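PDB 6QW0: RNA-dependent RNA polymerase from Toscana virus, which probably replicates and transcribes the viral genome, its N-terminal endonuclease domain cutting capped host RNAs to prime viral transcription. Local coordinates for residues R22-S27 against N173-N178; L76-F81 against L195-F200; D80-H85 against N187-R192; E128-M133 against I167-F172. One frame throughout, in Å; residues are numbered along the deposited sequence.

Interaction 1 of 4, residues R22-S27 against N173-N178; sequences RRYESS and NGVVSN. With SO4 (sulfate ion), chain E; SO4 (sulfate ion), chain F.
Tyr24 pairs with Val175, and Arg22 with Ser177, as hydrogen-bonded pairs of an antiparallel ladder; Arg23 with Val176 and Glu25 with Gly174 are its non-hydrogen-bonded pairs. The backbone bond from Tyr24 N to Val175 O measures 2.8 Å, and the tyrosine side chain then grows out past the same oxygen. CB lies 3.5 Å from Val175 O. The first torsion sets CG anti to the carbonyl carbon (chi1 -64°), and the ring presents its edge, with CD2 3.6 Å from Val175 O and that oxygen in the ring plane. One atom on, CE2 comes within 3.8 Å of Ser177 O. At the tip, OH sits 3.1 Å from the guanidinium plane of Arg22, over its centre, while hydrogen bonds to Leu179 O and Leu181 N satisfy this polar end. A tyrosine suits a strand that needs an apolar body and a bonded tip; Arg22 NH1 forms a salt bridge to Asp180. Gly174 lacks the CB that would run into Tyr24 O, and its CA approaches that oxygen at 3.2 Å. Beyond the ladder, Ser26 N bonds Asn173 O at 3.0 Å, almost straight (174°). Strand 174-177 lies between strands 22-25 and 163-171 in the mixed sheet, with helix 183-203 against the Tyr24 and Val175 face and helix 136-157 against the Arg23 and Val176 face.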
# COMPACT_ATOMS: atom_id res chain seq x y z
N ARG A 22 13.28 6.13 -0.63
CA ARG A 22 13.71 6.82 -1.84
C ARG A 22 12.58 7.71 -2.34
O ARG A 22 11.39 7.39 -2.19
CB ARG A 22 14.11 5.83 -2.93
CG ARG A 22 15.29 4.91 -2.53
CD ARG A 22 15.47 3.75 -3.50
NE ARG A 22 15.41 4.21 -4.88
CZ ARG A 22 15.49 3.42 -5.95
NH1 ARG A 22 15.65 2.11 -5.81
NH2 ARG A 22 15.40 3.95 -7.17
N ARG A 23 12.95 8.80 -3.00
CA ARG A 23 11.98 9.67 -3.64
C ARG A 23 11.90 9.36 -5.12
O ARG A 23 12.93 9.23 -5.80
CB ARG A 23 12.33 11.15 -3.44
CG ARG A 23 12.47 11.54 -1.98
CD ARG A 23 12.20 13.02 -1.77
NE ARG A 23 12.11 13.34 -0.34
CZ ARG A 23 11.73 14.52 0.13
NH1 ARG A 23 11.42 15.50 -0.70
NH2 ARG A 23 11.67 14.70 1.44
N TYR A 24 10.67 9.22 -5.62
CA TYR A 24 10.40 8.93 -7.02
C TYR A 24 9.50 10.02 -7.57
O TYR A 24 8.56 10.45 -6.89
CB TYR A 24 9.67 7.60 -7.18
CG TYR A 24 10.42 6.36 -6.75
CD1 TYR A 24 11.22 5.68 -7.64
CD2 TYR A 24 10.28 5.85 -5.47
CE1 TYR A 24 11.88 4.53 -7.28
CE2 TYR A 24 10.95 4.70 -5.09
CZ TYR A 24 11.74 4.04 -6.01
OH TYR A 24 12.41 2.89 -5.69
N GLU A 25 9.78 10.48 -8.78
CA GLU A 25 8.92 11.45 -9.43
C GLU A 25 8.08 10.76 -10.50
O GLU A 25 8.58 9.90 -11.22
CB GLU A 25 9.74 12.58 -10.06
CG GLU A 25 10.35 13.54 -9.04
CD GLU A 25 11.55 12.95 -8.31
OE1 GLU A 25 11.62 13.07 -7.07
OE2 GLU A 25 12.43 12.36 -8.98
N SER A 26 6.81 11.14 -10.59
CA SER A 26 5.98 10.62 -11.67
C SER A 26 6.40 11.22 -13.01
O SER A 26 7.06 12.26 -13.08
CB SER A 26 4.50 10.89 -11.41
OG SER A 26 4.24 12.25 -11.11
N SER A 27 6.03 10.53 -14.08
CA SER A 27 6.33 10.94 -15.44
C SER A 27 5.13 10.62 -16.32
O SER A 27 5.24 10.00 -17.38
CB SER A 27 7.61 10.26 -15.94
OG SER A 27 7.44 8.85 -15.98
N ASN A 173 2.65 14.25 -7.24
CA ASN A 173 3.73 14.23 -8.22
C ASN A 173 4.74 13.11 -7.98
O ASN A 173 5.84 13.16 -8.54
CB ASN A 173 4.44 15.58 -8.25
CG ASN A 173 3.57 16.68 -8.81
OD1 ASN A 173 3.05 16.56 -9.91
ND2 ASN A 173 3.39 17.74 -8.04
N GLY A 174 4.42 12.10 -7.19
CA GLY A 174 5.41 11.04 -7.05
C GLY A 174 5.10 10.14 -5.87
O GLY A 174 3.99 10.14 -5.34
N VAL A 175 6.13 9.39 -5.46
CA VAL A 175 6.03 8.38 -4.42
C VAL A 175 7.29 8.43 -3.59
O VAL A 175 8.38 8.60 -4.14
CB VAL A 175 5.85 6.98 -5.06
CG1 VAL A 175 6.12 5.88 -4.06
CG2 VAL A 175 4.46 6.83 -5.67
N VAL A 176 7.15 8.29 -2.27
CA VAL A 176 8.28 8.00 -1.39
C VAL A 176 8.12 6.56 -0.93
O VAL A 176 7.10 6.20 -0.34
CB VAL A 176 8.33 8.96 -0.20
CG1 VAL A 176 9.49 8.60 0.72
CG2 VAL A 176 8.48 10.40 -0.70
N SER A 177 9.13 5.74 -1.21
CA SER A 177 9.03 4.31 -0.91
C SER A 177 10.42 3.73 -0.74
O SER A 177 11.37 4.20 -1.36
CB SER A 177 8.29 3.55 -2.02
OG SER A 177 8.12 2.18 -1.67
N ASN A 178 10.53 2.68 0.08
CA ASN A 178 11.77 1.92 0.12
C ASN A 178 11.70 0.64 -0.71
O ASN A 178 12.66 -0.14 -0.71
CB ASN A 178 12.21 1.64 1.58
CG ASN A 178 11.15 0.97 2.43
OD1 ASN A 178 10.00 0.84 2.04
ND2 ASN A 178 11.55 0.55 3.63
S SO4 E . 3.99 14.29 -14.21
O1 SO4 E . 4.21 14.15 -15.64
O2 SO4 E . 2.79 15.09 -13.96
O3 SO4 E . 5.16 14.94 -13.61
O4 SO4 E . 3.81 12.96 -13.64
S SO4 F . 6.79 18.63 -5.25
O1 SO4 F . 5.40 18.18 -5.42
O2 SO4 F . 7.63 17.99 -6.26
O3 SO4 F . 7.26 18.26 -3.93
O4 SO4 F . 6.83 20.08 -5.40

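Interaction 2 of 4, residues L76-F81 against L195-F200; sequences LFKHDF and LARDIF. With MN3 (manganese (III) ion), chain C.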
# COMPACT_ATOMS: atom_id res chain seq x y z
N LEU A 76 -12.05 6.12 3.50
CA LEU A 76 -10.80 5.52 3.08
C LEU A 76 -10.77 5.26 1.57
O LEU A 76 -9.94 4.48 1.10
CB LEU A 76 -10.55 4.22 3.85
CG LEU A 76 -10.04 4.44 5.28
CD1 LEU A 76 -9.95 3.13 6.04
CD2 LEU A 76 -8.70 5.16 5.27
N PHE A 77 -11.65 5.91 0.82
CA PHE A 77 -11.74 5.61 -0.61
C PHE A 77 -10.45 5.97 -1.34
O PHE A 77 -9.96 5.19 -2.15
CB PHE A 77 -12.93 6.34 -1.24
CG PHE A 77 -12.93 6.28 -2.75
CD1 PHE A 77 -13.40 5.16 -3.41
CD2 PHE A 77 -12.42 7.33 -3.50
CE1 PHE A 77 -13.37 5.09 -4.78
CE2 PHE A 77 -12.39 7.27 -4.87
CZ PHE A 77 -12.88 6.15 -5.52
N LYS A 78 -9.90 7.16 -1.07
CA LYS A 78 -8.69 7.57 -1.78
C LYS A 78 -7.57 6.57 -1.55
O LYS A 78 -6.88 6.17 -2.49
CB LYS A 78 -8.26 8.98 -1.35
CG LYS A 78 -9.03 10.10 -2.03
CD LYS A 78 -8.50 11.48 -1.64
CE LYS A 78 -8.69 11.75 -0.15
NZ LYS A 78 -8.16 13.09 0.23
N HIS A 79 -7.39 6.14 -0.30
CA HIS A 79 -6.32 5.20 0.03
C HIS A 79 -6.56 3.86 -0.64
O HIS A 79 -5.66 3.31 -1.31
CB HIS A 79 -6.25 5.08 1.56
CG HIS A 79 -5.36 3.99 2.07
ND1 HIS A 79 -5.73 2.66 2.09
CD2 HIS A 79 -4.14 4.05 2.67
CE1 HIS A 79 -4.76 1.94 2.64
NE2 HIS A 79 -3.79 2.76 3.00
N ASP A 80 -7.77 3.31 -0.50
CA ASP A 80 -8.04 1.97 -0.99
C ASP A 80 -8.02 1.91 -2.51
O ASP A 80 -7.50 0.96 -3.09
CB ASP A 80 -9.38 1.49 -0.44
CG ASP A 80 -9.30 1.16 1.04
OD1 ASP A 80 -8.18 1.19 1.60
OD2 ASP A 80 -10.35 0.87 1.65
N PHE A 81 -8.55 2.94 -3.18
CA PHE A 81 -8.52 2.94 -4.64
C PHE A 81 -7.09 3.08 -5.17
O PHE A 81 -6.70 2.39 -6.12
CB PHE A 81 -9.41 4.04 -5.21
CG PHE A 81 -9.53 4.03 -6.71
CD1 PHE A 81 -8.65 4.76 -7.50
CD2 PHE A 81 -10.53 3.31 -7.34
CE1 PHE A 81 -8.74 4.75 -8.88
CE2 PHE A 81 -10.64 3.30 -8.73
CZ PHE A 81 -9.73 4.03 -9.50
N LEU A 195 -6.72 10.15 -9.91
CA LEU A 195 -8.11 9.86 -10.25
C LEU A 195 -8.96 9.71 -9.00
O LEU A 195 -10.11 10.17 -8.96
CB LEU A 195 -8.17 8.60 -11.11
CG LEU A 195 -9.58 8.18 -11.51
CD1 LEU A 195 -10.25 9.29 -12.33
CD2 LEU A 195 -9.54 6.87 -12.29
N ALA A 196 -8.40 9.07 -7.96
CA ALA A 196 -9.13 8.91 -6.71
C ALA A 196 -9.45 10.26 -6.08
O ALA A 196 -10.54 10.45 -5.53
CB ALA A 196 -8.33 8.04 -5.74
N ARG A 197 -8.52 11.22 -6.17
CA ARG A 197 -8.78 12.56 -5.66
C ARG A 197 -9.91 13.23 -6.43
O ARG A 197 -10.76 13.91 -5.84
CB ARG A 197 -7.52 13.41 -5.73
CG ARG A 197 -6.48 13.05 -4.68
CD ARG A 197 -5.14 13.69 -4.99
NE ARG A 197 -5.21 15.15 -5.09
CZ ARG A 197 -4.24 15.96 -4.69
NH1 ARG A 197 -3.13 15.47 -4.16
NH2 ARG A 197 -4.37 17.28 -4.82
N ASP A 198 -9.92 13.08 -7.76
CA ASP A 198 -11.00 13.66 -8.56
C ASP A 198 -12.34 13.07 -8.17
O ASP A 198 -13.33 13.80 -7.99
CB ASP A 198 -10.74 13.42 -10.05
CG ASP A 198 -9.66 14.33 -10.63
OD1 ASP A 198 -9.34 15.37 -10.03
OD2 ASP A 198 -9.12 13.98 -11.70
N ILE A 199 -12.41 11.75 -8.03
CA ILE A 199 -13.66 11.09 -7.68
C ILE A 199 -14.09 11.47 -6.28
O ILE A 199 -15.26 11.76 -6.02
CB ILE A 199 -13.52 9.56 -7.84
CG1 ILE A 199 -13.34 9.19 -9.31
CG2 ILE A 199 -14.72 8.83 -7.23
CD1 ILE A 199 -12.91 7.74 -9.52
N PHE A 200 -13.13 11.49 -5.34
CA PHE A 200 -13.46 11.79 -3.95
C PHE A 200 -14.05 13.18 -3.79
O PHE A 200 -14.96 13.39 -2.98
CB PHE A 200 -12.20 11.65 -3.09
CG PHE A 200 -12.44 11.90 -1.64
CD1 PHE A 200 -13.09 10.95 -0.87
CD2 PHE A 200 -12.05 13.08 -1.04
CE1 PHE A 200 -13.33 11.17 0.48
CE2 PHE A 200 -12.28 13.31 0.30
CZ PHE A 200 -12.92 12.35 1.06
MN MN3 C . -2.44 2.33 4.83
O HOH W 1 -4.32 1.93 6.21
O HOH W 2 -3.05 4.28 6.00
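The rings of Phe77 and Phe200 each reach across to the partner helix of a packed pair. Phe77 turns an edge to the other backbone, with CE2 3.7 Å from Ala196 O in the ring plane, and one of its faces carries CB of Phe81 from its own helix. Phe200 receives Lys78 over one face: CE lies 4.0 Å from the ring centroid, offset toward the rim, in a CH-pi contact. The motif is a roughly antiparallel helix pair, the directions of 77-81 and 195-200 differing by 148° and their axes approaching to 9.0 Å. Ala196 suits the close point, where its small CB faces Lys78 CA and rests 3.7 Å from Phe81 CD1. Around it, Ile199 crosses Phe77 at about a right angle, bringing CG2 to 3.7 Å from CE2, and Leu195 meets the far end of the Phe81 ring through CD2. Lysine fits the margin of this apolar seam. Its methylenes run across Phe200, a bend at chi3 (-64°) places CE over the ring, and the ammonium end stays near the Phe200 rim and beside Met133. Ile47 and Ile49 of strand 46-49 extend the core from Ile199 and Phe81. On the side of helix 77-82 turned away from the seam, His79 binds manganese through NE2 at 2.3 Å. Its ND1 donates to Asp80 OD1 at 2.9 Å, meeting that oxygen on the anti side, with the oxygen in the imidazole plane though the donor is tilted 24° from the carboxylate plane.

Interaction 3 of 4, residues D80-H85 against N187-R192; sequences DFTFGH and NEIVFR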
# COMPACT_ATOMS: atom_id res chain seq x y z
N ASP A 80 -7.77 3.31 -0.50
CA ASP A 80 -8.04 1.97 -0.99
C ASP A 80 -8.02 1.91 -2.51
O ASP A 80 -7.50 0.96 -3.09
CB ASP A 80 -9.38 1.49 -0.44
CG ASP A 80 -9.30 1.16 1.04
OD1 ASP A 80 -8.18 1.19 1.60
OD2 ASP A 80 -10.35 0.87 1.65
N PHE A 81 -8.55 2.94 -3.18
CA PHE A 81 -8.52 2.94 -4.64
C PHE A 81 -7.09 3.08 -5.17
O PHE A 81 -6.70 2.39 -6.12
CB PHE A 81 -9.41 4.04 -5.21
CG PHE A 81 -9.53 4.03 -6.71
CD1 PHE A 81 -8.65 4.76 -7.50
CD2 PHE A 81 -10.53 3.31 -7.34
CE1 PHE A 81 -8.74 4.75 -8.88
CE2 PHE A 81 -10.64 3.30 -8.73
CZ PHE A 81 -9.73 4.03 -9.50
N THR A 82 -6.30 3.98 -4.57
CA THR A 82 -4.95 4.22 -5.07
C THR A 82 -4.15 2.92 -5.14
O THR A 82 -3.48 2.66 -6.14
CB THR A 82 -4.24 5.22 -4.16
OG1 THR A 82 -4.89 6.49 -4.26
CG2 THR A 82 -2.77 5.34 -4.56
N PHE A 83 -4.24 2.10 -4.10
CA PHE A 83 -3.37 0.93 -3.98
C PHE A 83 -4.10 -0.36 -4.31
O PHE A 83 -3.54 -1.45 -4.10
CB PHE A 83 -2.78 0.90 -2.57
CG PHE A 83 -1.92 2.09 -2.26
CD1 PHE A 83 -0.62 2.16 -2.72
CD2 PHE A 83 -2.42 3.16 -1.53
CE1 PHE A 83 0.19 3.27 -2.46
CE2 PHE A 83 -1.62 4.28 -1.26
CZ PHE A 83 -0.32 4.33 -1.72
N GLY A 84 -5.29 -0.26 -4.91
CA GLY A 84 -6.13 -1.43 -5.16
C GLY A 84 -5.52 -2.46 -6.08
O GLY A 84 -5.92 -3.63 -6.04
N HIS A 85 -4.60 -2.05 -6.95
CA HIS A 85 -3.93 -2.99 -7.84
C HIS A 85 -2.85 -3.78 -7.14
O HIS A 85 -2.36 -4.77 -7.69
CB HIS A 85 -3.32 -2.24 -9.04
CG HIS A 85 -2.25 -1.26 -8.66
ND1 HIS A 85 -2.46 -0.26 -7.72
CD2 HIS A 85 -0.97 -1.12 -9.07
CE1 HIS A 85 -1.36 0.45 -7.59
NE2 HIS A 85 -0.44 -0.05 -8.40
N ASN A 187 4.23 5.53 -11.76
CA ASN A 187 3.17 6.20 -12.51
C ASN A 187 1.80 5.58 -12.25
O ASN A 187 0.79 6.29 -12.23
CB ASN A 187 3.49 6.17 -14.00
CG ASN A 187 4.56 7.18 -14.38
OD1 ASN A 187 4.94 8.04 -13.59
ND2 ASN A 187 5.05 7.08 -15.62
N GLU A 188 1.72 4.26 -12.09
CA GLU A 188 0.41 3.64 -11.85
C GLU A 188 -0.16 4.06 -10.50
O GLU A 188 -1.34 4.40 -10.39
CB GLU A 188 0.51 2.12 -11.95
CG GLU A 188 -0.86 1.42 -12.07
CD GLU A 188 -1.51 1.63 -13.44
OE1 GLU A 188 -0.83 2.12 -14.36
OE2 GLU A 188 -2.71 1.32 -13.56
N ILE A 189 0.68 4.08 -9.46
CA ILE A 189 0.24 4.55 -8.15
C ILE A 189 -0.21 6.00 -8.22
O ILE A 189 -1.29 6.36 -7.75
CB ILE A 189 1.37 4.34 -7.12
CG1 ILE A 189 1.58 2.84 -6.89
CG2 ILE A 189 1.04 5.06 -5.81
CD1 ILE A 189 3.00 2.48 -6.43
N VAL A 190 0.63 6.87 -8.80
CA VAL A 190 0.28 8.29 -8.88
C VAL A 190 -0.95 8.50 -9.75
O VAL A 190 -1.86 9.26 -9.38
CB VAL A 190 1.48 9.10 -9.39
CG1 VAL A 190 1.09 10.57 -9.58
CG2 VAL A 190 2.66 9.00 -8.42
N PHE A 191 -1.03 7.83 -10.89
CA PHE A 191 -2.20 7.96 -11.77
C PHE A 191 -3.49 7.59 -11.04
O PHE A 191 -4.50 8.29 -11.13
CB PHE A 191 -2.00 7.10 -13.01
CG PHE A 191 -3.04 7.32 -14.08
CD1 PHE A 191 -4.22 6.59 -14.07
CD2 PHE A 191 -2.83 8.24 -15.09
CE1 PHE A 191 -5.18 6.77 -15.05
CE2 PHE A 191 -3.79 8.43 -16.08
CZ PHE A 191 -4.96 7.70 -16.06
N ARG A 192 -3.48 6.47 -10.31
CA ARG A 192 -4.67 6.05 -9.57
C ARG A 192 -4.99 7.02 -8.44
O ARG A 192 -6.17 7.26 -8.15
CB ARG A 192 -4.47 4.63 -9.02
CG ARG A 192 -4.38 3.55 -10.10
CD ARG A 192 -4.23 2.12 -9.48
NE ARG A 192 -5.37 1.76 -8.65
CZ ARG A 192 -6.30 0.86 -8.97
NH1 ARG A 192 -6.23 0.20 -10.13
NH2 ARG A 192 -7.31 0.62 -8.15
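Arg192 takes hold of Phe81 O side-on with two nitrogens, NH2 at 2.8 Å and NE at 2.9 Å, and the carbonyl oxygen lies in the guanidinium plane. A bend at chi3 (62°) places NE for this grip; a weak bond from NE to Thr82 O adds to it. The same guanidinium also rests on the Phe81 ring, CZ standing 4.7 Å from the centroid and 12° off the normal, a cation-pi contact with the two planes tilted 29°. Its opposite face is covered by the backbone of Gly84 and His85, and Gly84, without a CB, lets NH2 pass close by. Arginine suits the spot because it joins a flat surface for stacking to donors for the carbonyls at a helix C-terminus, whose partial negative charge would probably favour the cation. Phe81 O also accepts from Gly84 N, so three donors converge on it. The His85 and Arg192 side chains run antiparallel beside each other, with ND1 of the histidine 3.4 Å from CD of the arginine. In the second shell, Thr62 OG1 bonds both Arg192 NH1 and Glu188 OE2, while Glu188 CG touches His85 CD2 at 3.9 Å. Ile189 CG2 packs 4.0 Å from Thr82 CG2 and 3.9 Å from Phe83 CE1. Helix 183-203 thus closes over the end of helix 77-82, and both pack on the sheet through Val170 of strand 163-171, with Val175 of strand 174-177 also meeting Ile189.

Interaction 4 of 4, residues E128-M133 against I167-F172; sequences EFTTTM and IIAVHF. With MN3 (manganese (III) ion), chain C; SO4 (sulfate ion), chain G.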
# COMPACT_ATOMS: atom_id res chain seq x y z
N GLU A 128 3.03 -1.06 4.22
CA GLU A 128 2.02 -0.09 4.60
C GLU A 128 1.93 0.98 3.52
O GLU A 128 2.96 1.49 3.06
CB GLU A 128 2.32 0.55 5.96
CG GLU A 128 1.32 1.62 6.36
CD GLU A 128 -0.10 1.10 6.56
OE1 GLU A 128 -0.33 -0.11 6.78
OE2 GLU A 128 -1.02 1.93 6.51
N PHE A 129 0.69 1.30 3.13
CA PHE A 129 0.38 2.32 2.13
C PHE A 129 -0.10 3.59 2.82
O PHE A 129 -0.79 3.53 3.84
CB PHE A 129 -0.72 1.87 1.16
CG PHE A 129 -0.55 0.49 0.57
CD1 PHE A 129 0.65 0.06 0.03
CD2 PHE A 129 -1.65 -0.36 0.50
CE1 PHE A 129 0.75 -1.22 -0.52
CE2 PHE A 129 -1.55 -1.63 -0.05
CZ PHE A 129 -0.35 -2.06 -0.56
N THR A 130 0.20 4.74 2.23
CA THR A 130 -0.34 5.98 2.78
C THR A 130 -0.36 7.02 1.68
O THR A 130 0.24 6.84 0.61
CB THR A 130 0.46 6.43 4.02
OG1 THR A 130 -0.22 7.49 4.71
CG2 THR A 130 1.86 6.88 3.64
N THR A 131 -1.13 8.08 1.90
CA THR A 131 -1.30 9.16 0.93
C THR A 131 -1.05 10.49 1.62
O THR A 131 -1.02 10.59 2.85
CB THR A 131 -2.72 9.18 0.33
OG1 THR A 131 -3.65 9.56 1.36
CG2 THR A 131 -3.12 7.81 -0.20
N THR A 132 -0.88 11.53 0.81
CA THR A 132 -0.83 12.89 1.32
C THR A 132 -1.39 13.83 0.26
O THR A 132 -1.21 13.60 -0.93
CB THR A 132 0.59 13.34 1.70
OG1 THR A 132 0.54 14.68 2.21
CG2 THR A 132 1.53 13.30 0.50
N MSE A 133 -2.08 14.87 0.71
CA MSE A 133 -2.55 15.91 -0.19
C MSE A 133 -1.50 17.02 -0.37
O MSE A 133 -1.73 17.99 -1.08
CB MSE A 133 -3.86 16.51 0.33
CG MSE A 133 -5.00 15.50 0.43
SE MSE A 133 -5.56 14.87 -1.32
CE MSE A 133 -6.24 16.57 -2.03
N ILE A 167 7.25 0.70 2.95
CA ILE A 167 6.27 1.79 2.95
C ILE A 167 6.12 2.31 1.53
O ILE A 167 7.12 2.41 0.81
CB ILE A 167 6.71 2.97 3.85
CG1 ILE A 167 7.15 2.48 5.23
CG2 ILE A 167 5.61 4.01 3.94
CD1 ILE A 167 6.03 1.93 6.10
N ILE A 168 4.89 2.64 1.13
CA ILE A 168 4.65 3.43 -0.08
C ILE A 168 3.80 4.64 0.32
O ILE A 168 2.66 4.47 0.76
CB ILE A 168 3.93 2.63 -1.18
CG1 ILE A 168 4.61 1.28 -1.43
CG2 ILE A 168 3.90 3.44 -2.47
CD1 ILE A 168 3.86 0.40 -2.44
N ALA A 169 4.35 5.84 0.13
CA ALA A 169 3.63 7.10 0.39
C ALA A 169 3.46 7.86 -0.92
O ALA A 169 4.46 8.23 -1.55
CB ALA A 169 4.39 7.97 1.40
N VAL A 170 2.20 8.09 -1.35
CA VAL A 170 1.94 8.74 -2.63
C VAL A 170 1.60 10.21 -2.41
O VAL A 170 0.95 10.57 -1.42
CB VAL A 170 0.82 8.02 -3.41
CG1 VAL A 170 -0.50 8.11 -2.66
CG2 VAL A 170 0.69 8.59 -4.82
N HIS A 171 2.07 11.06 -3.32
CA HIS A 171 1.62 12.44 -3.43
C HIS A 171 1.29 12.72 -4.90
O HIS A 171 1.48 11.87 -5.77
CB HIS A 171 2.66 13.42 -2.86
CG HIS A 171 3.99 13.37 -3.54
ND1 HIS A 171 4.37 14.27 -4.51
CD2 HIS A 171 5.04 12.53 -3.38
CE1 HIS A 171 5.59 13.98 -4.93
NE2 HIS A 171 6.02 12.93 -4.25
N PHE A 172 0.80 13.93 -5.19
CA PHE A 172 0.31 14.22 -6.53
C PHE A 172 1.38 14.05 -7.59
O PHE A 172 1.07 13.72 -8.74
CB PHE A 172 -0.27 15.64 -6.57
CG PHE A 172 -1.03 15.94 -7.84
CD1 PHE A 172 -2.39 15.66 -7.92
CD2 PHE A 172 -0.40 16.48 -8.95
CE1 PHE A 172 -3.10 15.93 -9.08
CE2 PHE A 172 -1.10 16.75 -10.12
CZ PHE A 172 -2.46 16.46 -10.18
MN MN3 C . -2.44 2.33 4.83
S SO4 G . -3.90 7.59 4.58
O1 SO4 G . -4.10 7.48 3.14
O2 SO4 G . -5.11 7.14 5.26
O3 SO4 G . -2.76 6.77 5.02
O4 SO4 G . -3.64 8.98 4.90
O HOH W 3 -0.44 15.29 -2.99
O HOH W 1 -4.32 1.93 6.21
O HOH W 2 -3.05 4.28 6.00
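Ile167 opens the parallel pairing beside Glu128, its CD1 touching Glu128 CB at 4.0 Å while its CA-H approaches Glu128 O. Ile168 then bonds twice: its N donates to Glu128 O at 3.0 Å, and its O accepts from Thr130 N at 2.9 Å. Its side chain lies beside that of Phe129, both pointing the same way, with CD1 at 4.0 Å from CE1; two large apolar groups suit this buried face, where Phe83 stacks on Phe129. Ala169, on the face of Thr130, is small enough to take the threonine CG2 at 3.6 Å from its CB. Val170 N bonds Thr130 O, and its CG1 runs alongside Thr131 CG2, two beta-branched side chains side by side. Val170 O receives only a weak bond from Thr132 N as the strands part. His171 CB still touches Thr132 CG2, and Phe172 N reaches Thr132 O through a bridging water. On the first strand, a bend at chi2 (64°) turns Glu128 CD toward manganese, which OE2 binds at 2.2 Å and Phe129 O at 2.3 Å. His79 and Asp114 share this metal; a sulfate, probably from the crystallisation liquor, is bonded by Thr130 OG1 and Thr131 OG1. Helix 136-157 connects these neighbouring strands and packs on the Thr130 and Ile167 face, a beta-alpha-beta crossover; acidic ligands on such a sheet are characteristic of the PD-(D/E)XK nuclease fold, as in other cap-snatching endonucleases.

Along the chain the contacts interlock: strand 22-25 comes first, then helix 77-82, strand 124-131, strand 163-171, strand 174-177 and finally helix 183-203. Interactions 1 and 4 belong to one mixed sheet, their centres 9 Å apart, joined where Val176 N bonds Ala169 O. Interactions 2 and 3, also with centres 9 Å apart, follow the same two helices and share Asp80 and Phe81. Helix 183-203 and the turn after helix 77-82 meet the sheet where interaction 3 touches interaction 4, through Ile189 on Val170 and Phe83 on Phe129. Interactions 2 and 4, about 12 Å apart between centres, supply His79, Glu128 and Phe129 to one manganese ion, so the metal site spans the junction of helix and sheet.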